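Local coordinates for spore germination protein B3 (Bacillus subtilis subsp. subtilis, PDB 3N54), which takes part, as a lipoprotein component of a spore germinant receptor, in the germination response to the mixture of L-asparagine, glucose, fructose and potassium ions, at residues Gln20-Tyr25 against Thr52-Val57; Leu100-Leu106 against Pro149-Ala155; Met216-Lys221 against Arg275-Phe280; Gln212-Met216 against Thr226-Lys230; Gly162-Leu166 against Asp302-Asp308. All coordinates share one frame; numbering follows the deposited sequence.

Interaction 1 (Gln20-Tyr25 against Thr52-Val57); sequences QYKLTY and TILEAV. With SO4 (sulfate ion), chain C.
With CG set anti to its own carbonyl carbon (chi1 -66°), Tyr21 swings its ring toward the end of the neighbouring segment until CE1 lies 3.5 Å from Val57 CB; Leu54, with a like first torsion, brings CD2 within 3.5 Å of Lys22 CG, tighter than usual for two carbons. Val57 O and Glu55 O both sit at the edge of the Tyr21 ring. Strands 21-28 and 46-55 run antiparallel here, and between them the pairs Tyr21-Glu55 and Leu23-Ile53 are hydrogen-bonded, Leu23 N reaching Ile53 O at 2.9 Å. Strand 21-28 is the middle one of a three-stranded meander, and strand 8-15 takes its other edge. Tyr21 and Val57 both touch Ile62 of helix 59-63; an alanine in place of Tyr21 is likely to open a gap beside Ile62 and Val57. Farther along, Tyr25 CE1 meets Ile53 CD1 at 3.9 Å, at the ring edge. A sulfate, probably from the crystallisation liquor, lies beside Val57 N, too close in the model for the length of that bond to be trusted.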
# COMPACT_ATOMS: atom_id res chain seq x y z
N GLN A 20 -4.74 -23.99 -26.26
CA GLN A 20 -4.02 -22.88 -25.71
C GLN A 20 -2.56 -23.21 -25.90
O GLN A 20 -2.20 -24.36 -26.08
CB GLN A 20 -4.39 -22.63 -24.24
CG GLN A 20 -4.17 -23.79 -23.29
CD GLN A 20 -5.00 -23.68 -22.01
OE1 GLN A 20 -4.89 -24.51 -21.10
NE2 GLN A 20 -5.84 -22.65 -21.93
N TYR A 21 -1.74 -22.19 -25.89
CA TYR A 21 -0.32 -22.39 -25.99
C TYR A 21 0.23 -22.69 -24.60
O TYR A 21 -0.22 -22.11 -23.61
CB TYR A 21 0.34 -21.18 -26.62
CG TYR A 21 -0.09 -21.03 -28.05
CD1 TYR A 21 -1.11 -20.16 -28.41
CD2 TYR A 21 0.47 -21.82 -29.03
CE1 TYR A 21 -1.52 -20.05 -29.73
CE2 TYR A 21 0.08 -21.73 -30.34
CZ TYR A 21 -0.92 -20.84 -30.69
OH TYR A 21 -1.32 -20.76 -32.00
N LYS A 22 1.15 -23.63 -24.54
CA LYS A 22 1.83 -23.97 -23.31
C LYS A 22 3.32 -24.00 -23.58
O LYS A 22 3.80 -24.84 -24.34
CB LYS A 22 1.36 -25.31 -22.74
CG LYS A 22 1.90 -25.58 -21.33
CD LYS A 22 1.27 -26.79 -20.65
CE LYS A 22 1.87 -28.10 -21.15
NZ LYS A 22 1.57 -29.26 -20.23
N LEU A 23 4.04 -23.05 -23.00
CA LEU A 23 5.49 -23.00 -23.08
C LEU A 23 6.03 -23.54 -21.77
O LEU A 23 5.72 -23.02 -20.72
CB LEU A 23 5.99 -21.58 -23.28
CG LEU A 23 5.88 -20.99 -24.69
CD1 LEU A 23 4.43 -20.73 -25.07
CD2 LEU A 23 6.70 -19.71 -24.78
N THR A 24 6.81 -24.62 -21.85
CA THR A 24 7.45 -25.18 -20.66
C THR A 24 8.95 -25.02 -20.79
O THR A 24 9.59 -25.68 -21.61
CB THR A 24 7.11 -26.67 -20.46
OG1 THR A 24 5.69 -26.86 -20.54
CG2 THR A 24 7.60 -27.15 -19.08
N TYR A 25 9.52 -24.11 -20.00
CA TYR A 25 10.96 -23.91 -19.98
C TYR A 25 11.60 -25.08 -19.25
O TYR A 25 10.95 -25.78 -18.47
CB TYR A 25 11.32 -22.57 -19.35
CG TYR A 25 11.00 -21.41 -20.27
CD1 TYR A 25 9.70 -20.94 -20.41
CD2 TYR A 25 12.01 -20.81 -21.01
CE1 TYR A 25 9.41 -19.89 -21.26
CE2 TYR A 25 11.73 -19.76 -21.87
CZ TYR A 25 10.43 -19.30 -21.98
OH TYR A 25 10.17 -18.25 -22.83
N THR A 52 6.31 -22.37 -16.58
CA THR A 52 5.31 -22.72 -17.56
C THR A 52 4.50 -21.48 -17.87
O THR A 52 4.09 -20.76 -16.95
CB THR A 52 4.39 -23.83 -17.02
OG1 THR A 52 5.17 -25.02 -16.81
CG2 THR A 52 3.27 -24.14 -17.99
N ILE A 53 4.29 -21.22 -19.15
CA ILE A 53 3.46 -20.11 -19.60
C ILE A 53 2.24 -20.67 -20.34
O ILE A 53 2.39 -21.41 -21.32
CB ILE A 53 4.22 -19.17 -20.53
CG1 ILE A 53 5.51 -18.68 -19.86
CG2 ILE A 53 3.36 -17.97 -20.90
CD1 ILE A 53 6.26 -17.63 -20.70
N LEU A 54 1.05 -20.32 -19.86
CA LEU A 54 -0.20 -20.73 -20.47
C LEU A 54 -0.88 -19.53 -21.09
O LEU A 54 -1.03 -18.49 -20.44
CB LEU A 54 -1.14 -21.38 -19.45
CG LEU A 54 -0.79 -22.80 -18.97
CD1 LEU A 54 -1.71 -23.21 -17.82
CD2 LEU A 54 -0.86 -23.82 -20.10
N GLU A 55 -1.29 -19.65 -22.35
CA GLU A 55 -1.97 -18.56 -23.02
C GLU A 55 -2.81 -19.01 -24.21
O GLU A 55 -2.40 -19.86 -24.99
CB GLU A 55 -0.94 -17.56 -23.53
CG GLU A 55 -1.59 -16.29 -24.05
CD GLU A 55 -0.60 -15.21 -24.40
OE1 GLU A 55 0.58 -15.53 -24.65
OE2 GLU A 55 -1.01 -14.03 -24.41
N ALA A 56 -4.00 -18.41 -24.33
CA ALA A 56 -4.84 -18.59 -25.50
C ALA A 56 -4.44 -17.50 -26.48
O ALA A 56 -4.38 -16.33 -26.10
CB ALA A 56 -6.29 -18.46 -25.13
N VAL A 57 -4.13 -17.85 -27.73
CA VAL A 57 -3.78 -16.85 -28.76
C VAL A 57 -4.46 -17.19 -30.10
O VAL A 57 -4.42 -18.34 -30.54
CB VAL A 57 -2.22 -16.70 -28.92
CG1 VAL A 57 -1.87 -15.73 -30.02
CG2 VAL A 57 -1.58 -16.25 -27.61
S SO4 C . -5.38 -21.00 -28.73
O1 SO4 C . -4.20 -20.19 -28.47
O2 SO4 C . -4.99 -22.41 -28.71
O3 SO4 C . -6.35 -20.70 -27.69
O4 SO4 C . -5.95 -20.70 -30.04

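Interaction 2 (Leu100-Leu106 against Pro149-Ala155); sequences LRRSSYL and PLRIGRA. With SO4 (sulfate ion), chain D.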
# COMPACT_ATOMS: atom_id res chain seq x y z
N LEU A 100 7.75 -1.57 -17.29
CA LEU A 100 7.26 -0.61 -16.31
C LEU A 100 7.63 0.82 -16.63
O LEU A 100 8.60 1.09 -17.32
CB LEU A 100 7.82 -0.95 -14.92
CG LEU A 100 7.34 -2.27 -14.32
CD1 LEU A 100 8.15 -2.61 -13.07
CD2 LEU A 100 5.86 -2.22 -14.01
N ARG A 101 6.81 1.72 -16.11
CA ARG A 101 7.03 3.15 -16.19
C ARG A 101 6.97 3.71 -14.78
O ARG A 101 6.39 3.10 -13.88
CB ARG A 101 5.94 3.82 -17.02
CG ARG A 101 5.99 3.45 -18.48
CD ARG A 101 4.99 4.27 -19.27
NE ARG A 101 5.22 4.15 -20.71
CZ ARG A 101 6.16 4.81 -21.39
NH1 ARG A 101 6.28 4.62 -22.70
NH2 ARG A 101 6.99 5.66 -20.77
N ARG A 102 7.56 4.89 -14.61
CA ARG A 102 7.49 5.61 -13.35
C ARG A 102 6.04 5.70 -12.86
O ARG A 102 5.78 5.56 -11.68
CB ARG A 102 8.08 7.02 -13.51
CG ARG A 102 8.02 7.89 -12.27
CD ARG A 102 8.44 9.32 -12.60
NE ARG A 102 9.84 9.41 -13.02
CZ ARG A 102 10.88 9.52 -12.19
NH1 ARG A 102 10.71 9.54 -10.87
NH2 ARG A 102 12.11 9.61 -12.69
N SER A 103 5.11 5.92 -13.79
CA SER A 103 3.70 6.10 -13.47
C SER A 103 2.86 4.81 -13.36
O SER A 103 1.66 4.89 -13.09
CB SER A 103 3.07 7.02 -14.52
OG SER A 103 3.08 6.39 -15.78
N SER A 104 3.45 3.63 -13.57
CA SER A 104 2.72 2.38 -13.38
C SER A 104 2.28 2.28 -11.92
O SER A 104 3.07 2.57 -11.02
CB SER A 104 3.59 1.17 -13.71
OG SER A 104 4.05 1.21 -15.05
N TYR A 105 1.03 1.88 -11.68
CA TYR A 105 0.50 1.80 -10.32
C TYR A 105 0.86 0.48 -9.65
O TYR A 105 0.91 -0.56 -10.29
CB TYR A 105 -1.02 1.91 -10.32
CG TYR A 105 -1.57 3.22 -10.82
CD1 TYR A 105 -1.58 4.35 -10.02
CD2 TYR A 105 -2.13 3.32 -12.09
CE1 TYR A 105 -2.11 5.55 -10.47
CE2 TYR A 105 -2.66 4.52 -12.56
CZ TYR A 105 -2.64 5.63 -11.74
OH TYR A 105 -3.16 6.83 -12.20
N LEU A 106 1.08 0.55 -8.34
CA LEU A 106 1.35 -0.63 -7.54
C LEU A 106 0.29 -0.71 -6.45
O LEU A 106 0.05 0.28 -5.75
CB LEU A 106 2.74 -0.54 -6.92
CG LEU A 106 3.16 -1.75 -6.08
CD1 LEU A 106 3.28 -2.98 -6.97
CD2 LEU A 106 4.46 -1.47 -5.32
N PRO A 149 -2.61 7.26 -5.20
CA PRO A 149 -2.15 5.90 -5.50
C PRO A 149 -0.62 5.78 -5.62
O PRO A 149 0.03 6.64 -6.22
CB PRO A 149 -2.80 5.61 -6.85
CG PRO A 149 -2.90 6.93 -7.49
CD PRO A 149 -3.23 7.88 -6.38
N LEU A 150 -0.08 4.71 -5.05
CA LEU A 150 1.36 4.48 -5.06
C LEU A 150 1.80 4.08 -6.46
O LEU A 150 1.24 3.18 -7.08
CB LEU A 150 1.73 3.39 -4.07
CG LEU A 150 3.23 3.15 -3.85
CD1 LEU A 150 3.91 4.40 -3.32
CD2 LEU A 150 3.46 1.97 -2.92
N ARG A 151 2.81 4.77 -6.96
CA ARG A 151 3.38 4.46 -8.26
C ARG A 151 4.74 3.80 -8.07
O ARG A 151 5.41 4.02 -7.06
CB ARG A 151 3.46 5.72 -9.11
CG ARG A 151 2.07 6.25 -9.44
CD ARG A 151 2.09 7.60 -10.11
NE ARG A 151 0.74 8.19 -10.13
CZ ARG A 151 -0.16 8.04 -11.11
NH1 ARG A 151 0.11 7.31 -12.19
NH2 ARG A 151 -1.34 8.63 -11.01
N ILE A 152 5.10 2.95 -9.02
CA ILE A 152 6.36 2.23 -9.04
C ILE A 152 7.57 3.12 -8.75
O ILE A 152 8.47 2.72 -8.03
CB ILE A 152 6.56 1.53 -10.42
CG1 ILE A 152 5.78 0.21 -10.45
CG2 ILE A 152 8.03 1.27 -10.71
CD1 ILE A 152 6.29 -0.82 -9.47
N GLY A 153 7.57 4.33 -9.32
CA GLY A 153 8.65 5.29 -9.09
C GLY A 153 8.91 5.50 -7.62
O GLY A 153 10.04 5.29 -7.13
N ARG A 154 7.87 5.88 -6.89
CA ARG A 154 7.97 6.13 -5.46
C ARG A 154 8.22 4.87 -4.64
O ARG A 154 9.10 4.86 -3.78
CB ARG A 154 6.72 6.83 -4.95
CG ARG A 154 6.66 8.29 -5.30
CD ARG A 154 5.52 8.98 -4.57
NE ARG A 154 5.69 10.44 -4.62
CZ ARG A 154 6.19 11.18 -3.64
NH1 ARG A 154 6.29 12.50 -3.81
NH2 ARG A 154 6.57 10.64 -2.48
N ALA A 155 7.43 3.82 -4.89
CA ALA A 155 7.54 2.59 -4.11
C ALA A 155 8.97 2.04 -4.14
O ALA A 155 9.52 1.66 -3.11
CB ALA A 155 6.55 1.54 -4.59
S SO4 D . 11.67 8.92 -16.20
O1 SO4 D . 11.44 9.96 -17.20
O2 SO4 D . 12.16 7.72 -16.88
O3 SO4 D . 10.41 8.57 -15.53
O4 SO4 D . 12.62 9.37 -15.18
O HOH W 1 -1.16 1.86 -3.86
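Tyr105 and Arg151 lie side by side where the chain entering strand 105-109 meets the start of helix 152-160, with Arg151 at the N-cap position. The more firmly bonded part is made by backbone and apolar groups. Ile152 N bonds to Ser104 O (2.9 Å) and Leu106 N to Leu150 O, while Leu106 CD2 packs at 3.7 Å on Ala155 CB. Gly153 N bonds to Arg102 O, and the glycine lets the type I turn from Arg101 to Ser104 come close, since a side chain there would run into Arg102 CG. Toward solvent the hydrogen bonding is weaker, though contact stays close. The extended Arg151 chain carries its guanidinium alongside Tyr105, planes 45° apart, with Tyr105 CE1 over one guanidinium face and weak bonds from NH1 to Ser103 O and from NH2 to Tyr105 OH (2.8 Å). Arg102, exposed and bent at chi3 (-64°), grips a sulfate, probably from the crystallisation liquor: NE donates to O3 at 2.7 Å and NH2 to O4 at 2.6 Å.

Interaction 3 (Met216-Lys221 against Arg275-Phe280); sequences MPTTDK and RLENIF
The short axes of strand 216-220 and helix 275-280 pass 9.3 Å apart at 126°, and Met216, Thr218 and Asp220, every second residue of the strand, point at the helix. At one end Asp220 forms a salt bridge with Arg275, the two side chains crossing at about a right angle. Arg275 NH1 meets Asp220 OD1 at 2.7 Å on the syn side, somewhat out of the carboxylate plane, and the two flat groups are turned 59° from each other. Ile279 CD1 lies 3.4 Å from Asp220 OD2, and Leu276 CD2 also touches the aspartate, so the carboxylate rests partly on hydrocarbon. An asparagine at Asp220 would take away the negative charge and would probably leave Arg275 without its ionic mate, with the positively charged Lys221 close by. In the middle Thr218 CG2 packs at 3.6 Å on Phe280 CE1. At the other end Met216, its chain bent at chi3 (-71°), makes a Met-aromatic contact, SD 5.0 Å from the Phe280 centroid at the ring edge. Helix 271-299 thus lies across an outermost strand of the four-stranded sheet: Leu276 continues onto Ile225 of strand 223-240, and Met216 reaches Lys283 and Leu284 one turn further along the helix.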
# COMPACT_ATOMS: atom_id res chain seq x y z
N MET A 216 -16.98 12.07 7.76
CA MET A 216 -16.99 11.47 9.09
C MET A 216 -18.44 11.39 9.57
O MET A 216 -19.02 12.42 9.93
CB MET A 216 -16.16 12.28 10.09
CG MET A 216 -16.25 11.76 11.54
SD MET A 216 -15.47 12.83 12.75
CE MET A 216 -13.74 12.61 12.40
N PRO A 217 -19.04 10.20 9.55
CA PRO A 217 -20.38 10.03 10.10
C PRO A 217 -20.32 9.63 11.57
O PRO A 217 -19.55 8.75 11.94
CB PRO A 217 -20.96 8.88 9.27
CG PRO A 217 -19.76 8.06 8.86
CD PRO A 217 -18.54 8.96 8.93
N THR A 218 -21.13 10.29 12.39
CA THR A 218 -21.21 9.94 13.81
C THR A 218 -22.59 10.34 14.34
O THR A 218 -23.54 10.46 13.56
CB THR A 218 -20.05 10.58 14.62
OG1 THR A 218 -20.04 10.05 15.95
CG2 THR A 218 -20.17 12.10 14.66
N THR A 219 -22.71 10.52 15.65
CA THR A 219 -23.98 10.87 16.25
C THR A 219 -23.83 11.91 17.35
O THR A 219 -22.78 12.04 17.97
CB THR A 219 -24.68 9.64 16.84
OG1 THR A 219 -23.79 8.98 17.75
CG2 THR A 219 -25.10 8.67 15.75
N ASP A 220 -24.91 12.65 17.57
CA ASP A 220 -25.02 13.59 18.67
C ASP A 220 -26.30 13.23 19.41
O ASP A 220 -27.39 13.47 18.90
CB ASP A 220 -25.07 15.03 18.18
CG ASP A 220 -25.34 16.02 19.30
OD1 ASP A 220 -25.96 17.07 19.03
OD2 ASP A 220 -24.94 15.75 20.45
N LYS A 221 -26.16 12.64 20.60
CA LYS A 221 -27.30 12.18 21.39
C LYS A 221 -28.20 11.23 20.57
O LYS A 221 -29.43 11.32 20.62
CB LYS A 221 -28.10 13.37 21.95
CG LYS A 221 -27.33 14.18 23.00
CD LYS A 221 -28.02 15.50 23.30
CE LYS A 221 -27.44 16.19 24.53
NZ LYS A 221 -28.02 15.70 25.82
N ARG A 275 -20.30 23.01 19.40
CA ARG A 275 -20.58 21.75 20.07
C ARG A 275 -20.42 20.56 19.12
O ARG A 275 -19.76 19.58 19.46
CB ARG A 275 -21.99 21.79 20.67
CG ARG A 275 -22.36 20.61 21.52
CD ARG A 275 -23.64 20.89 22.27
NE ARG A 275 -24.29 19.66 22.72
CZ ARG A 275 -25.02 18.87 21.94
NH1 ARG A 275 -25.21 19.15 20.65
NH2 ARG A 275 -25.57 17.78 22.46
N LEU A 276 -21.02 20.64 17.93
CA LEU A 276 -20.89 19.58 16.92
C LEU A 276 -19.44 19.43 16.47
O LEU A 276 -18.96 18.31 16.28
CB LEU A 276 -21.78 19.85 15.70
CG LEU A 276 -23.28 19.65 15.88
CD1 LEU A 276 -24.00 19.96 14.58
CD2 LEU A 276 -23.59 18.23 16.31
N GLU A 277 -18.75 20.55 16.29
CA GLU A 277 -17.34 20.56 15.95
C GLU A 277 -16.53 19.76 16.96
O GLU A 277 -15.66 18.98 16.59
CB GLU A 277 -16.81 21.99 15.87
CG GLU A 277 -17.29 22.73 14.64
CD GLU A 277 -17.07 24.23 14.69
OE1 GLU A 277 -16.57 24.75 15.70
OE2 GLU A 277 -17.41 24.89 13.69
N ASN A 278 -16.84 19.97 18.24
CA ASN A 278 -16.16 19.27 19.32
C ASN A 278 -16.36 17.76 19.23
O ASN A 278 -15.44 16.99 19.47
CB ASN A 278 -16.63 19.78 20.69
CG ASN A 278 -15.68 19.41 21.81
OD1 ASN A 278 -14.50 19.76 21.77
ND2 ASN A 278 -16.19 18.71 22.82
N ILE A 279 -17.58 17.34 18.86
CA ILE A 279 -17.90 15.92 18.72
C ILE A 279 -17.07 15.29 17.60
O ILE A 279 -16.50 14.22 17.79
CB ILE A 279 -19.41 15.70 18.44
CG1 ILE A 279 -20.25 16.13 19.64
CG2 ILE A 279 -19.68 14.24 18.13
CD1 ILE A 279 -21.74 15.97 19.43
N PHE A 280 -17.01 15.95 16.45
CA PHE A 280 -16.23 15.46 15.32
C PHE A 280 -14.74 15.44 15.65
O PHE A 280 -14.04 14.48 15.32
CB PHE A 280 -16.44 16.32 14.07
CG PHE A 280 -17.84 16.29 13.52
CD1 PHE A 280 -18.42 15.09 13.13
CD2 PHE A 280 -18.55 17.46 13.33
CE1 PHE A 280 -19.70 15.06 12.60
CE2 PHE A 280 -19.83 17.44 12.80
CZ PHE A 280 -20.41 16.23 12.44

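Interaction 4 (Gln212-Met216 against Thr226-Lys230); sequences QGGVM and TFEIK
Phe227 carries the one aromatic ring of this contact: its CB lies 4.1 Å from Met216 O across the pair, while the ring leads on to meet those of Phe340 of strand 333-342 and Phe280 of helix 271-299, at about 35° and 40°. Phe227 N bonds to Met216 O, and Met216 N reaches Phe227 O at 2.9 Å. Met216 and Phe227 are therefore the hydrogen-bonded pair of an antiparallel hairpin, and Val215 and Glu228 the non-hydrogen-bonded one. On the face of Val215 and Glu228, the valine sets CG1 beside its backbone N (chi1 -65°), which brings it 3.6 Å from Glu228 CG. Ile229 N bonds to Gly214 O at 2.8 Å. Gly214 has backbone angles that would jam a side chain against the preceding carbonyl oxygen, and Ile229 CB and CG1 each come 3.6 Å from Gly214 O. Past this point direct pairing gives way to a water, which accepts from Gly214 N and donates to Ile229 O. Strand 223-240 pairs onward with strand 245-258, while Phe227 and Ile229 pack on Trp206 of helix 198-208.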
# COMPACT_ATOMS: atom_id res chain seq x y z
N GLN A 212 -7.53 14.11 0.89
CA GLN A 212 -8.06 15.01 -0.13
C GLN A 212 -9.50 15.35 0.21
O GLN A 212 -9.86 16.52 0.35
CB GLN A 212 -7.96 14.36 -1.52
CG GLN A 212 -8.03 15.35 -2.68
CD GLN A 212 -6.78 16.20 -2.83
OE1 GLN A 212 -5.78 15.99 -2.13
NE2 GLN A 212 -6.82 17.16 -3.75
N GLY A 213 -10.32 14.31 0.35
CA GLY A 213 -11.72 14.46 0.71
C GLY A 213 -12.15 13.29 1.57
O GLY A 213 -11.35 12.40 1.88
N GLY A 214 -13.42 13.29 1.95
CA GLY A 214 -13.98 12.23 2.78
C GLY A 214 -15.05 12.74 3.73
O GLY A 214 -15.25 13.95 3.86
N VAL A 215 -15.73 11.80 4.39
CA VAL A 215 -16.78 12.13 5.35
C VAL A 215 -16.58 11.41 6.68
O VAL A 215 -16.07 10.30 6.71
CB VAL A 215 -18.18 11.74 4.80
CG1 VAL A 215 -18.52 12.58 3.57
CG2 VAL A 215 -18.23 10.25 4.47
N MET A 216 -16.98 12.07 7.76
CA MET A 216 -16.99 11.47 9.09
C MET A 216 -18.44 11.39 9.57
O MET A 216 -19.02 12.42 9.93
CB MET A 216 -16.16 12.28 10.09
CG MET A 216 -16.25 11.76 11.54
SD MET A 216 -15.47 12.83 12.75
CE MET A 216 -13.74 12.61 12.40
N THR A 226 -23.07 14.15 10.01
CA THR A 226 -21.94 13.87 9.12
C THR A 226 -21.19 15.15 8.80
O THR A 226 -21.80 16.20 8.60
CB THR A 226 -22.40 13.19 7.81
OG1 THR A 226 -23.00 11.93 8.12
CG2 THR A 226 -21.24 12.96 6.89
N PHE A 227 -19.87 15.04 8.76
CA PHE A 227 -18.98 16.15 8.47
C PHE A 227 -18.17 15.81 7.22
O PHE A 227 -17.31 14.93 7.26
CB PHE A 227 -18.06 16.41 9.66
CG PHE A 227 -17.10 17.54 9.45
CD1 PHE A 227 -17.48 18.85 9.69
CD2 PHE A 227 -15.79 17.29 9.04
CE1 PHE A 227 -16.58 19.90 9.51
CE2 PHE A 227 -14.90 18.33 8.85
CZ PHE A 227 -15.29 19.64 9.09
N GLU A 228 -18.46 16.49 6.11
CA GLU A 228 -17.77 16.26 4.84
C GLU A 228 -16.62 17.25 4.68
O GLU A 228 -16.83 18.46 4.76
CB GLU A 228 -18.74 16.39 3.66
CG GLU A 228 -18.13 15.96 2.32
CD GLU A 228 -19.03 16.23 1.12
OE1 GLU A 228 -19.96 17.06 1.22
OE2 GLU A 228 -18.79 15.62 0.06
N ILE A 229 -15.42 16.73 4.44
CA ILE A 229 -14.23 17.55 4.32
C ILE A 229 -14.22 18.40 3.05
O ILE A 229 -14.51 17.90 1.96
CB ILE A 229 -12.95 16.68 4.29
CG1 ILE A 229 -12.81 15.87 5.59
CG2 ILE A 229 -11.71 17.54 4.09
CD1 ILE A 229 -11.68 14.85 5.53
N LYS A 230 -13.90 19.68 3.19
CA LYS A 230 -13.72 20.57 2.04
C LYS A 230 -12.23 20.89 1.87
O LYS A 230 -11.69 20.79 0.77
CB LYS A 230 -14.54 21.85 2.20
CG LYS A 230 -15.97 21.73 1.68
CD LYS A 230 -16.02 21.76 0.15
CE LYS A 230 -17.44 21.90 -0.38
NZ LYS A 230 -17.45 22.27 -1.83
O HOH W 2 -14.74 15.55 0.97

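Interaction 5 (Gly162-Leu166 against Asp302-Asp308); sequences GYSYL and DPVFLSD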
# COMPACT_ATOMS: atom_id res chain seq x y z
N GLY A 162 15.10 2.50 2.67
CA GLY A 162 14.79 2.02 4.02
C GLY A 162 13.56 2.61 4.68
O GLY A 162 13.53 2.77 5.90
N TYR A 163 12.54 2.94 3.89
CA TYR A 163 11.30 3.48 4.43
C TYR A 163 10.21 2.44 4.50
O TYR A 163 10.10 1.60 3.60
CB TYR A 163 10.79 4.64 3.58
CG TYR A 163 11.54 5.92 3.78
CD1 TYR A 163 11.19 6.80 4.80
CD2 TYR A 163 12.61 6.25 2.96
CE1 TYR A 163 11.89 7.98 4.99
CE2 TYR A 163 13.30 7.42 3.14
CZ TYR A 163 12.94 8.29 4.16
OH TYR A 163 13.63 9.45 4.33
N SER A 164 9.44 2.48 5.58
CA SER A 164 8.18 1.76 5.66
C SER A 164 7.16 2.66 4.98
O SER A 164 7.31 3.88 4.97
CB SER A 164 7.78 1.48 7.10
OG SER A 164 8.63 0.52 7.71
N TYR A 165 6.13 2.07 4.39
CA TYR A 165 5.13 2.85 3.67
C TYR A 165 3.83 2.08 3.49
O TYR A 165 3.75 0.88 3.75
CB TYR A 165 5.67 3.28 2.30
CG TYR A 165 6.09 2.14 1.42
CD1 TYR A 165 7.36 1.59 1.52
CD2 TYR A 165 5.22 1.60 0.47
CE1 TYR A 165 7.76 0.54 0.71
CE2 TYR A 165 5.61 0.54 -0.34
CZ TYR A 165 6.88 0.02 -0.22
OH TYR A 165 7.28 -1.03 -1.02
N LEU A 166 2.80 2.81 3.05
CA LEU A 166 1.50 2.22 2.81
C LEU A 166 1.28 2.03 1.31
O LEU A 166 1.81 2.76 0.49
CB LEU A 166 0.40 3.11 3.40
CG LEU A 166 0.41 3.36 4.91
CD1 LEU A 166 -0.70 4.34 5.30
CD2 LEU A 166 0.29 2.06 5.71
N ASP A 302 6.65 2.93 11.39
CA ASP A 302 6.13 4.22 10.97
C ASP A 302 6.07 4.22 9.45
O ASP A 302 7.10 4.42 8.79
CB ASP A 302 7.04 5.34 11.51
CG ASP A 302 6.92 6.66 10.74
OD1 ASP A 302 5.88 6.91 10.08
OD2 ASP A 302 7.89 7.45 10.78
N PRO A 303 4.87 3.98 8.87
CA PRO A 303 4.72 3.95 7.42
C PRO A 303 4.20 5.26 6.84
O PRO A 303 3.71 5.28 5.71
CB PRO A 303 3.67 2.85 7.23
CG PRO A 303 2.77 2.99 8.45
CD PRO A 303 3.59 3.66 9.54
N VAL A 304 4.30 6.35 7.60
CA VAL A 304 3.75 7.64 7.16
C VAL A 304 4.78 8.77 7.23
O VAL A 304 4.43 9.95 7.30
CB VAL A 304 2.48 8.00 7.97
CG1 VAL A 304 1.34 7.09 7.56
CG2 VAL A 304 2.75 7.92 9.46
N PHE A 305 6.06 8.39 7.21
CA PHE A 305 7.17 9.34 7.12
C PHE A 305 7.22 10.37 8.25
O PHE A 305 7.67 11.51 8.04
CB PHE A 305 7.13 10.01 5.74
CG PHE A 305 7.04 9.02 4.60
CD1 PHE A 305 5.81 8.63 4.09
CD2 PHE A 305 8.19 8.46 4.07
CE1 PHE A 305 5.73 7.71 3.07
CE2 PHE A 305 8.12 7.53 3.04
CZ PHE A 305 6.89 7.16 2.54
N LEU A 306 6.79 9.99 9.45
CA LEU A 306 6.92 10.86 10.63
C LEU A 306 8.40 11.16 10.87
O LEU A 306 8.76 12.24 11.33
CB LEU A 306 6.31 10.25 11.90
CG LEU A 306 4.82 10.45 12.24
CD1 LEU A 306 4.42 11.92 12.17
CD2 LEU A 306 3.95 9.64 11.33
N SER A 307 9.25 10.17 10.57
CA SER A 307 10.70 10.32 10.66
C SER A 307 11.23 11.59 9.98
O SER A 307 12.13 12.24 10.49
CB SER A 307 11.39 9.12 10.02
OG SER A 307 10.93 8.93 8.69
N ASP A 308 10.65 11.93 8.83
CA ASP A 308 11.10 13.09 8.07
C ASP A 308 10.94 14.41 8.83
O ASP A 308 11.73 15.33 8.64
CB ASP A 308 10.37 13.17 6.73
CG ASP A 308 10.82 12.10 5.75
OD1 ASP A 308 11.93 11.56 5.92
OD2 ASP A 308 10.06 11.81 4.80
O HOH W 3 7.53 6.04 6.71
O HOH W 4 2.73 5.95 3.28
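Tyr163 and Phe305 meet where the loop leading into strand 165-172 faces the Asx turn that precedes helix 306-313, a buried junction between chain parts far apart in sequence. The two side chains cross at about a right angle, their ring planes inclined by 43°, and Tyr163 CD1 comes 3.5 Å from Phe305 CD2. Tyr163 sets CG beside its backbone N (chi1 -76°), which carries the ring on to Asp308, where Tyr163 OH donates to the syn lone pair of Asp308 OD1 (3.1 Å). Ser164 O lies over one face of the Phe305 ring. One water ties the two backbones: it donates to Ser164 O and to Asp302 O and accepts from Phe305 N at 2.8 Å, so a single molecule serves three backbone groups. A second water bridges Leu166 N and Pro303 O. Leu166 also packs CD2 on Pro303 CB at 3.8 Å and CD1 on Val304 CG1. Ser164 OG bonds to Thr301 OG1 and to Arg187 N. Asp302 holds the turn from within: OD1 accepts from Val304 N at 3.0 Å and OD2 from Ser307 N at 3.0 Å, and OD2 is also bonded to Trp325 NE1. The bond from Val304 N to Asp302 OD1 is what makes this an Asx turn, here just ahead of helix 306-313.

Interaction 1 is a surface contact, about 41 Å between centres from the buried interaction 5, and it relies on regular strand pairing with small apolar patches. Interactions 2 and 5 touch through Leu150 and Tyr165 and serve neighbouring strands of one five-stranded sheet; the first adds arginine chemistry at its solvent side, the second bridging waters and an aspartate-held turn. Interactions 3 and 4 share Met216 and strand 215-220: interaction 4 pairs that strand with its hairpin partner, and interaction 3 covers it with a helix through a salt bridge and a sulfur-aromatic contact. Interaction 5 alone joins a segment from the N-terminal part of the chain to one from the C-terminal part.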